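Cell division protein FtsI/penicillin binding protein 2 (Legionella pneumophila subsp. pneumophila ATCC 43290, PDB 4ZTK) probably cross-links peptidoglycan as a D,D-transpeptidase in cell division, through a penicillin-binding transpeptidase domain related to beta-lactamases. Local coordinates at residues K37-K42 with G296-P301; F59-K64 with E69-R74; T251-E254 with K258-A261. All coordinates share one frame; numbering follows the deposited sequence.

Contact 1: K37-K42 with G296-P301; sequences KQYHAK and GELAAP
The phenol of Tyr-39 gives its proton to a helix carbonyl: OH lies 2.8 Å from Leu-298 O and meets it in the carbonyl plane, on a lone pair, with a C=O...donor angle of 123° that brings the hydroxyl in well off the C=O direction. Pro-301 has no N-H to offer to the turn before it, and helix 295-310 kinks there, while its CG sits 3.6 Å from Tyr-39 OH. The hydroxyl meets the carbonyl and, next to it on the same side, this proline carbon.

Leu-298 supplies the apolar half of the contact as well. Its CD2 methyl stands over one face of the Tyr-39 ring, 3.9 Å from the centroid and only 15° off the ring normal, a CH-pi contact that leans toward the CD1-CE1 side; CE1 is the closest ring atom, at 3.7 Å. CB of the same leucine meets CE2 at 3.9 Å, and the two side chains slide past each other in opposite directions. Tyr-39 carries CG beside its own N, opposite the carbonyl carbon (chi1 -68°), which sends the ring out from the chain toward the other helix.

Tyr-39 directly follows helix 22-38, and His-40 after it takes a positive phi and closes a Schellman motif. The C-terminal end of helix 22-38 is tied, through the residue that follows it, to helix 295-310, and both helices pack on the five-stranded sheet of the penicillin-binding protein and serine beta-lactamase fold: Tyr-39 also rests on Ile-280 of strand 274-281, and Leu-298 on Ala-261 of strand 259-267. Apart from that sheet, Leu-298 touches Phe-285 on the small hairpin of strands 285-287 and 290-292.

Contact 2: F59-K64 with E69-R74; sequences FAESSK and ESWKSR
Glu-61 and Ser-70 come exceptionally close: Ser-70 OG donates to Glu-61 OE1 over a modelled 2.4 Å, so short that the exact length is doubtful. Ser-70 heads an ST turn, its OG also accepting from Lys-72 N at 2.9 Å, and the loop after strand 56-63 lies back beside this edge strand of the transpeptidase sheet, joined to it by the glutamate. The other carboxylate oxygen, OE2, takes the N-H of Trp-71 at 2.7 Å on its syn side, 21° out of the carboxylate plane, along a nearly straight bond (172°). One glutamate thus grips a side chain and a backbone amide of successive residues. Its CG lies between the backbone N and the carbonyl carbon (chi1 63°), and the extended chain beyond carries the carboxylate to the turn. OE2 also lies at the edge of the indole, near CD1, while the indole NE1 bonds to Ser-43 OG on strand 43-49. Lys-72 NZ stays 4.3 Å from Glu-61 OE1, beyond a salt bridge. Farther back along the strand, Phe-59 points its ring edge at the loop backbone, with CZ 3.5 Å from Trp-71 O in the ring plane and CE1 3.6 Å from Lys-72 CG.

Contact 3: T251-E254 with K258-A261; sequences TVIE and KYLA
Val-252 and Leu-260 bind each other through both backbone bonds of an antiparallel hydrogen-bonded pair: Val-252 N reaches Leu-260 O at 2.8 Å, and Leu-260 N reaches Val-252 O at the same distance. Their CB atoms sit 4.0 Å apart on one face of the sheet. The tight part lies at Leu-260, buried and touching Trp-71, and at Ala-261, buried on the Tyr-259 face. A third bond, Glu-254 N to Lys-258 O, is short at 2.6 Å. Strands 246-253 and 259-267 form a beta hairpin at the edge of the five-stranded sheet, their short segments at 164° to each other; strand 246-253 carries a K(T/S)G-type motif, consistent with the active-site edge strand of penicillin-binding enzymes.

The loose part is the exposed Ile-253 and the turn end. Ile-253 CG1 sits beside the backbone N, opposite the carbonyl carbon, with chi1 at -36° rather than near the staggered value, and CD1 swings from there over one face of the Tyr-259 ring, 3.7 Å from the centroid and 24° off the normal. Thr-251 CG2 touches that ring obliquely at CD2, 3.8 Å away. The threonine OG1 bonds to Gly-295 N and to a cyclohexylaminoethanesulfonate, probably from the crystallisation liquor. Near the turn, Glu-254 OE2 lies 3.5 Å from Leu-260 CD1, and Lys-258 NZ hydrogen-bonds back to Asn-255 OD1.

From the N terminus, the chain leaves helix 22-38 at the first half of contact 1, whose partner on helix 295-310 arrives only near the C terminus. Contact 1 thus closes a very long loop that encloses the other two. Contact 2 shuts a short loop directly after strand 56-63; contact 3 closes the 246-253/259-267 hairpin much later, the two following in series without crossing. They meet in space: Lys-64 N probably hydrogen-bonds to Lys-42 O, Arg-74 approaches Glu-254 in a long, weak ion pair, and Ala-299 packs on Ala-261. Contacts 2 and 3 lie on the two outermost strands, 56-63 and 246-253, while contact 1 ties the end of helix 22-38 to helix 295-310.

Contact 1: K37-K42 with G296-P301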
# COMPACT_ATOMS: atom_id res chain seq x y z
N LYS A 37 19.67 -3.46 5.61
CA LYS A 37 21.09 -3.16 5.76
C LYS A 37 21.55 -2.07 4.79
O LYS A 37 22.26 -1.15 5.16
CB LYS A 37 21.94 -4.42 5.59
CG LYS A 37 23.43 -4.15 5.60
CD LYS A 37 24.23 -5.43 5.80
CE LYS A 37 25.72 -5.13 5.93
NZ LYS A 37 26.30 -4.60 4.65
N GLN A 38 21.12 -2.19 3.53
CA GLN A 38 21.51 -1.25 2.49
C GLN A 38 20.99 0.17 2.78
O GLN A 38 21.64 1.16 2.45
CB GLN A 38 21.00 -1.73 1.13
CG GLN A 38 21.30 -0.78 -0.02
CD GLN A 38 21.11 -1.45 -1.37
OE1 GLN A 38 20.98 -2.67 -1.46
NE2 GLN A 38 21.09 -0.65 -2.44
N TYR A 39 19.82 0.24 3.41
CA TYR A 39 19.17 1.52 3.67
C TYR A 39 19.48 2.04 5.07
O TYR A 39 18.94 3.07 5.48
CB TYR A 39 17.65 1.38 3.54
CG TYR A 39 17.14 1.12 2.14
CD1 TYR A 39 17.86 1.54 1.02
CD2 TYR A 39 15.93 0.46 1.93
CE1 TYR A 39 17.39 1.31 -0.26
CE2 TYR A 39 15.45 0.23 0.65
CZ TYR A 39 16.18 0.65 -0.44
OH TYR A 39 15.71 0.42 -1.71
N HIS A 40 20.34 1.33 5.79
CA HIS A 40 20.62 1.64 7.19
C HIS A 40 19.33 1.83 7.97
O HIS A 40 19.24 2.70 8.83
CB HIS A 40 21.49 2.89 7.32
CG HIS A 40 22.78 2.82 6.57
ND1 HIS A 40 22.99 3.47 5.37
CD2 HIS A 40 23.93 2.16 6.84
CE1 HIS A 40 24.22 3.23 4.95
NE2 HIS A 40 24.81 2.43 5.82
N ALA A 41 18.32 1.04 7.64
CA ALA A 41 16.99 1.23 8.21
C ALA A 41 16.89 0.70 9.63
O ALA A 41 17.62 -0.20 10.03
CB ALA A 41 15.95 0.55 7.33
N LYS A 42 15.98 1.28 10.40
CA LYS A 42 15.70 0.78 11.74
C LYS A 42 15.05 -0.60 11.64
O LYS A 42 15.41 -1.52 12.37
CB LYS A 42 14.78 1.74 12.50
CG LYS A 42 14.48 1.31 13.93
CD LYS A 42 13.61 2.33 14.64
CE LYS A 42 13.31 1.89 16.06
NZ LYS A 42 12.29 2.76 16.71
N GLY A 296 8.71 5.70 -2.98
CA GLY A 296 9.06 5.46 -4.37
C GLY A 296 10.54 5.19 -4.57
O GLY A 296 10.94 4.44 -5.46
N GLU A 297 11.35 5.80 -3.71
CA GLU A 297 12.80 5.69 -3.80
C GLU A 297 13.33 4.46 -3.07
O GLU A 297 14.30 3.85 -3.51
CB GLU A 297 13.46 6.96 -3.26
CG GLU A 297 13.16 8.21 -4.08
CD GLU A 297 13.37 9.49 -3.29
OE1 GLU A 297 13.54 10.56 -3.93
OE2 GLU A 297 13.36 9.45 -2.04
N LEU A 298 12.70 4.10 -1.95
CA LEU A 298 13.19 2.99 -1.13
C LEU A 298 12.39 1.69 -1.28
O LEU A 298 12.97 0.63 -1.52
CB LEU A 298 13.23 3.39 0.35
CG LEU A 298 14.05 4.61 0.74
CD1 LEU A 298 14.05 4.79 2.25
CD2 LEU A 298 15.48 4.50 0.21
N ALA A 299 11.07 1.78 -1.13
CA ALA A 299 10.23 0.59 -1.07
C ALA A 299 9.93 0.03 -2.45
O ALA A 299 9.84 -1.19 -2.62
CB ALA A 299 8.92 0.89 -0.32
N ALA A 300 9.76 0.91 -3.43
CA ALA A 300 9.44 0.49 -4.79
C ALA A 300 10.51 -0.38 -5.45
O ALA A 300 10.17 -1.39 -6.08
CB ALA A 300 9.09 1.70 -5.67
N PRO A 301 11.80 -0.01 -5.33
CA PRO A 301 12.77 -0.91 -5.96
C PRO A 301 12.84 -2.28 -5.26
O PRO A 301 13.15 -3.27 -5.92
CB PRO A 301 14.11 -0.16 -5.82
CG PRO A 301 13.88 0.86 -4.76
CD PRO A 301 12.43 1.23 -4.85

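Contact 2: F59-K64 with E69-R74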
# COMPACT_ATOMS: atom_id res chain seq x y z
N PHE A 59 5.91 -13.59 4.62
CA PHE A 59 6.03 -12.48 5.54
C PHE A 59 7.43 -12.54 6.16
O PHE A 59 7.78 -13.52 6.79
CB PHE A 59 4.97 -12.60 6.64
CG PHE A 59 4.88 -11.40 7.55
CD1 PHE A 59 5.82 -11.17 8.53
CD2 PHE A 59 3.82 -10.52 7.42
CE1 PHE A 59 5.73 -10.07 9.36
CE2 PHE A 59 3.72 -9.41 8.25
CZ PHE A 59 4.68 -9.19 9.22
N ALA A 60 8.22 -11.49 5.96
CA ALA A 60 9.53 -11.43 6.59
C ALA A 60 9.87 -10.02 7.04
O ALA A 60 9.51 -9.04 6.38
CB ALA A 60 10.61 -11.96 5.66
N GLU A 61 10.56 -9.92 8.17
CA GLU A 61 11.01 -8.63 8.68
C GLU A 61 12.45 -8.71 9.17
O GLU A 61 12.94 -9.78 9.52
CB GLU A 61 10.08 -8.12 9.79
CG GLU A 61 10.06 -9.00 11.04
CD GLU A 61 9.02 -8.55 12.05
OE1 GLU A 61 8.43 -9.42 12.73
OE2 GLU A 61 8.79 -7.33 12.18
N SER A 62 13.12 -7.56 9.19
CA SER A 62 14.49 -7.46 9.68
C SER A 62 14.62 -6.16 10.45
O SER A 62 14.16 -5.12 9.99
CB SER A 62 15.47 -7.48 8.51
OG SER A 62 16.81 -7.46 8.97
N SER A 63 15.23 -6.23 11.63
CA SER A 63 15.41 -5.06 12.49
C SER A 63 16.85 -4.97 12.98
O SER A 63 17.42 -5.98 13.38
CB SER A 63 14.47 -5.11 13.69
OG SER A 63 13.11 -5.04 13.27
N LYS A 64 17.42 -3.77 12.97
CA LYS A 64 18.83 -3.62 13.33
C LYS A 64 19.08 -3.69 14.84
O LYS A 64 20.11 -4.21 15.28
CB LYS A 64 19.43 -2.34 12.73
CG LYS A 64 18.86 -1.03 13.25
CD LYS A 64 19.74 0.15 12.81
CE LYS A 64 19.05 1.49 13.02
NZ LYS A 64 18.72 1.75 14.45
N GLU A 69 8.64 -3.74 18.36
CA GLU A 69 7.47 -4.59 18.18
C GLU A 69 7.52 -5.17 16.78
O GLU A 69 7.87 -4.48 15.83
CB GLU A 69 6.18 -3.79 18.37
CG GLU A 69 4.92 -4.60 18.07
CD GLU A 69 3.66 -3.78 18.17
OE1 GLU A 69 2.56 -4.37 18.09
OE2 GLU A 69 3.76 -2.54 18.33
N SER A 70 7.17 -6.45 16.66
CA SER A 70 7.14 -7.09 15.36
C SER A 70 6.12 -6.44 14.44
O SER A 70 5.06 -6.00 14.89
CB SER A 70 6.82 -8.58 15.52
OG SER A 70 6.56 -9.16 14.25
N TRP A 71 6.43 -6.40 13.15
CA TRP A 71 5.48 -5.93 12.15
C TRP A 71 4.30 -6.89 11.99
O TRP A 71 3.37 -6.61 11.25
CB TRP A 71 6.16 -5.72 10.80
CG TRP A 71 7.03 -4.51 10.77
CD1 TRP A 71 8.39 -4.46 10.90
CD2 TRP A 71 6.60 -3.15 10.59
NE1 TRP A 71 8.83 -3.16 10.81
CE2 TRP A 71 7.75 -2.34 10.62
CE3 TRP A 71 5.35 -2.55 10.41
CZ2 TRP A 71 7.69 -0.96 10.48
CZ3 TRP A 71 5.29 -1.17 10.27
CH2 TRP A 71 6.45 -0.39 10.30
N LYS A 72 4.37 -8.04 12.66
CA LYS A 72 3.25 -8.97 12.65
C LYS A 72 2.05 -8.35 13.35
O LYS A 72 0.90 -8.67 13.04
CB LYS A 72 3.62 -10.29 13.35
CG LYS A 72 4.66 -11.14 12.63
CD LYS A 72 4.52 -12.60 13.03
CE LYS A 72 5.67 -13.46 12.50
NZ LYS A 72 6.88 -13.37 13.38
N SER A 73 2.31 -7.44 14.29
CA SER A 73 1.23 -6.82 15.06
C SER A 73 1.24 -5.28 15.05
O SER A 73 0.25 -4.65 15.44
CB SER A 73 1.25 -7.32 16.50
OG SER A 73 2.52 -7.10 17.11
N ARG A 74 2.34 -4.68 14.59
CA ARG A 74 2.52 -3.23 14.66
C ARG A 74 1.45 -2.42 13.92
O ARG A 74 1.09 -2.72 12.79
CB ARG A 74 3.92 -2.85 14.17
CG ARG A 74 4.24 -1.37 14.22
CD ARG A 74 5.74 -1.16 14.09
NE ARG A 74 6.10 0.24 13.92
CZ ARG A 74 7.35 0.68 13.81
NH1 ARG A 74 8.37 -0.17 13.86
NH2 ARG A 74 7.59 1.98 13.65

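Contact 3: T251-E254 with K258-A261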
# COMPACT_ATOMS: atom_id res chain seq x y z
N THR A 251 4.73 7.63 1.91
CA THR A 251 5.77 8.10 2.81
C THR A 251 5.10 8.69 4.05
O THR A 251 4.42 9.71 3.96
CB THR A 251 6.67 9.17 2.16
OG1 THR A 251 7.15 8.70 0.90
CG2 THR A 251 7.85 9.49 3.06
N VAL A 252 5.30 8.06 5.20
CA VAL A 252 4.65 8.52 6.42
C VAL A 252 5.66 9.09 7.40
O VAL A 252 6.72 8.51 7.63
CB VAL A 252 3.87 7.36 7.09
CG1 VAL A 252 3.18 7.84 8.37
CG2 VAL A 252 2.85 6.77 6.13
N ILE A 253 5.34 10.25 7.97
CA ILE A 253 6.14 10.83 9.04
C ILE A 253 5.53 10.47 10.39
O ILE A 253 4.42 10.91 10.70
CB ILE A 253 6.18 12.38 8.96
CG1 ILE A 253 6.19 12.86 7.51
CG2 ILE A 253 7.37 12.93 9.75
CD1 ILE A 253 7.46 12.54 6.78
N GLU A 254 6.23 9.67 11.18
CA GLU A 254 5.78 9.40 12.54
C GLU A 254 6.28 10.51 13.47
O GLU A 254 6.47 11.65 13.03
CB GLU A 254 6.23 8.02 13.02
CG GLU A 254 5.56 6.87 12.26
CD GLU A 254 5.65 5.54 13.00
OE1 GLU A 254 6.51 5.41 13.89
OE2 GLU A 254 4.84 4.64 12.70
N LYS A 258 10.58 10.55 12.05
CA LYS A 258 10.64 9.11 11.82
C LYS A 258 9.85 8.73 10.57
O LYS A 258 8.63 8.89 10.51
CB LYS A 258 10.10 8.36 13.05
CG LYS A 258 11.14 8.07 14.14
CD LYS A 258 11.78 9.33 14.69
CE LYS A 258 12.74 9.04 15.83
NZ LYS A 258 12.03 8.65 17.08
N TYR A 259 10.56 8.22 9.57
CA TYR A 259 9.97 7.95 8.26
C TYR A 259 9.61 6.49 8.03
O TYR A 259 10.41 5.58 8.27
CB TYR A 259 10.93 8.38 7.16
CG TYR A 259 10.91 9.86 6.85
CD1 TYR A 259 11.32 10.79 7.79
CD2 TYR A 259 10.48 10.32 5.62
CE1 TYR A 259 11.31 12.14 7.51
CE2 TYR A 259 10.47 11.66 5.32
CZ TYR A 259 10.88 12.58 6.27
OH TYR A 259 10.85 13.92 5.98
N LEU A 260 8.39 6.26 7.56
CA LEU A 260 8.02 4.98 6.98
C LEU A 260 7.94 5.16 5.47
O LEU A 260 7.27 6.07 4.98
CB LEU A 260 6.67 4.49 7.51
CG LEU A 260 6.54 4.17 9.01
CD1 LEU A 260 5.15 3.65 9.33
CD2 LEU A 260 7.60 3.16 9.44
N ALA A 261 8.64 4.31 4.74
CA ALA A 261 8.59 4.32 3.29
C ALA A 261 7.84 3.08 2.80
O ALA A 261 8.23 1.95 3.09
CB ALA A 261 9.99 4.36 2.70